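Polyhedrin (Antheraea mylitta cypovirus 4, PDB 5A8S) probably forms the crystalline matrix of the polyhedra, the microcrystalline occlusion bodies of this insect virus. Local coordinates at residues A[48-53]-A[72-77]. Numbering follows the deposited sequence.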
loop_
_atom_site.group_PDB
_atom_site.type_symbol
_atom_site.label_atom_id
_atom_site.label_comp_id
_atom_site.label_asym_id
_atom_site.label_seq_id
_atom_site.Cartn_x
_atom_site.Cartn_y
_atom_site.Cartn_z
ATOM N N SER A 48 0.224 -28.666 -4.320
ATOM C CA SER A 48 0.439 -29.486 -3.138
ATOM C C SER A 48 -0.860 -29.879 -2.446
ATOM O O SER A 48 -0.844 -30.646 -1.484
ATOM C CB SER A 48 1.288 -28.720 -2.134
ATOM O OG SER A 48 0.526 -27.664 -1.585
ATOM N N GLY A 49 -1.979 -29.347 -2.918
ATOM C CA GLY A 49 -3.247 -29.586 -2.264
ATOM C C GLY A 49 -3.530 -28.606 -1.139
ATOM O O GLY A 49 -4.614 -28.621 -0.553
ATOM N N ARG A 50 -2.560 -27.750 -0.832
ATOM C CA ARG A 50 -2.763 -26.693 0.153
ATOM C C ARG A 50 -3.312 -25.441 -0.547
ATOM O O ARG A 50 -3.327 -25.369 -1.773
ATOM C CB ARG A 50 -1.454 -26.401 0.887
ATOM C CG ARG A 50 -0.836 -27.656 1.497
ATOM C CD ARG A 50 0.501 -27.388 2.194
ATOM N NE ARG A 50 0.366 -26.527 3.370
ATOM C CZ ARG A 50 0.921 -25.324 3.497
ATOM N NH1 ARG A 50 1.652 -24.804 2.519
ATOM N NH2 ARG A 50 0.739 -24.626 4.608
ATOM N N TYR A 51 -3.774 -24.477 0.239
ATOM C CA TYR A 51 -4.346 -23.246 -0.284
ATOM C C TYR A 51 -3.837 -22.057 0.522
ATOM O O TYR A 51 -3.366 -22.211 1.647
ATOM C CB TYR A 51 -5.869 -23.270 -0.179
ATOM C CG TYR A 51 -6.566 -24.287 -1.056
ATOM C CD1 TYR A 51 -6.511 -25.649 -0.768
ATOM C CD2 TYR A 51 -7.305 -23.878 -2.159
ATOM C CE1 TYR A 51 -7.168 -26.581 -1.574
ATOM C CE2 TYR A 51 -7.958 -24.788 -2.961
ATOM C CZ TYR A 51 -7.892 -26.138 -2.668
ATOM O OH TYR A 51 -8.561 -27.030 -3.481
ATOM N N LYS A 52 -3.940 -20.868 -0.053
ATOM C CA LYS A 52 -3.608 -19.648 0.670
ATOM C C LYS A 52 -4.641 -18.586 0.351
ATOM O O LYS A 52 -4.978 -18.372 -0.811
ATOM C CB LYS A 52 -2.215 -19.155 0.289
ATOM C CG LYS A 52 -1.714 -18.004 1.137
ATOM C CD LYS A 52 -0.254 -17.724 0.855
ATOM C CE LYS A 52 -0.108 -16.835 -0.373
ATOM N NZ LYS A 52 1.318 -16.664 -0.747
ATOM N N ALA A 53 -5.144 -17.922 1.385
ATOM C CA ALA A 53 -6.153 -16.880 1.215
ATOM C C ALA A 53 -5.556 -15.502 1.403
ATOM O O ALA A 53 -4.872 -15.253 2.395
ATOM C CB ALA A 53 -7.287 -17.080 2.209
ATOM N N LEU A 72 3.204 -17.242 -4.397
ATOM C CA LEU A 72 3.855 -18.522 -4.080
ATOM C C LEU A 72 3.396 -19.110 -2.738
ATOM O O LEU A 72 3.201 -18.389 -1.759
ATOM C CB LEU A 72 5.378 -18.368 -4.048
ATOM C CG LEU A 72 6.073 -17.903 -5.329
ATOM C CD1 LEU A 72 7.573 -17.759 -5.079
ATOM C CD2 LEU A 72 5.804 -18.876 -6.467
ATOM N N GLU A 73 3.242 -20.428 -2.697
ATOM C CA GLU A 73 2.979 -21.135 -1.442
ATOM C C GLU A 73 4.025 -20.755 -0.375
ATOM O O GLU A 73 5.221 -20.673 -0.677
ATOM C CB GLU A 73 3.025 -22.644 -1.713
ATOM C CG GLU A 73 2.497 -23.512 -0.598
ATOM C CD GLU A 73 2.531 -24.998 -0.947
ATOM O OE1 GLU A 73 3.224 -25.395 -1.911
ATOM O OE2 GLU A 73 1.862 -25.776 -0.248
ATOM N N ASP A 74 3.549 -20.509 0.823
ATOM C CA ASP A 74 4.364 -20.182 2.008
ATOM C C ASP A 74 5.037 -18.839 1.967
ATOM O O ASP A 74 5.777 -18.566 2.859
ATOM C CB ASP A 74 5.331 -21.303 2.353
ATOM C CG ASP A 74 4.619 -22.603 2.449
ATOM O OD1 ASP A 74 3.554 -22.597 3.043
ATOM O OD2 ASP A 74 5.069 -23.552 1.849
ATOM N N THR A 75 4.710 -17.977 0.997
ATOM C CA THR A 75 5.068 -16.568 1.137
ATOM C C THR A 75 3.894 -15.818 1.821
ATOM O O THR A 75 2.790 -16.286 1.844
ATOM C CB THR A 75 5.495 -15.843 -0.178
ATOM O OG1 THR A 75 4.385 -15.728 -1.027
ATOM C CG2 THR A 75 6.615 -16.562 -0.882
ATOM N N THR A 76 4.211 -14.685 2.422
ATOM C CA THR A 76 3.208 -13.836 3.014
ATOM C C THR A 76 3.353 -12.397 2.523
ATOM O O THR A 76 2.515 -11.594 2.790
ATOM C CB THR A 76 3.270 -13.855 4.553
ATOM O OG1 THR A 76 4.542 -13.399 5.006
ATOM C CG2 THR A 76 3.015 -15.233 5.083
ATOM N N THR A 77 4.447 -12.129 1.806
ATOM C CA THR A 77 4.708 -10.825 1.193
ATOM C C THR A 77 5.460 -11.050 -0.113
ATOM O O THR A 77 5.645 -12.189 -0.527
ATOM C CB THR A 77 5.622 -9.969 2.070
ATOM O OG1 THR A 77 6.825 -10.701 2.338
ATOM C CG2 THR A 77 4.949 -9.617 3.372
HETATM O O HOH W 1 2.403 -26.548 -4.129
#
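Lys52 touches Leu72 and Thr75, the ends of a type II beta turn in segment 72-77; the nearest CA atoms across the contact are those of Lys52 and Glu73, 7.1 Å apart. The 48-53 segment runs from a loop into strand 51-58. The 72-77 segment follows helix 68-71, and its turn is closed by Thr75 N bonding to Leu72 O. No backbone hydrogen bond joins the two segments. Side chains meet side chains, and Lys52 meets backbone carbonyls.

Glu73 reaches across with CG anti to its backbone N (chi1 -168°) and an extended chain. Its OE2 takes a hydrogen bond from Ser48 OG at 2.7 Å. Arg50 NH1 reaches the same OE2 at 2.9 Å, from the opposite face of the carboxylate. This salt bridge lies close to the guanidinium plane. Arg50 NH1 also forms a salt bridge to Asp74 OD1 at 3.0 Å, on the syn lone pair. Glu215 pairs with Arg50 NH2, so the guanidinium pairs with three acidic residues. Ser48 OG in turn accepts from Arg50 N, forming an ST turn. A water donates to Glu73 OE1 at 2.6 Å.

Lys52 bends at chi3 (83°), and its NZ meets the beta turn. It bonds to Leu72 O at 2.7 Å and Thr75 O at 3.0 Å, above both carbonyl planes. Glu70 O is a further acceptor. These carbonyls probably stabilise the buried ammonium.

Asp74 OD1 also bonds Thr85 OG1 of a second subunit. The arrangement is a salt-bridge network beside a type II beta turn whose carbonyls are bonded by a lysine. It joins the start of strand 51-58 in the six-stranded antiparallel sheet to a loop at a polyhedrin subunit interface.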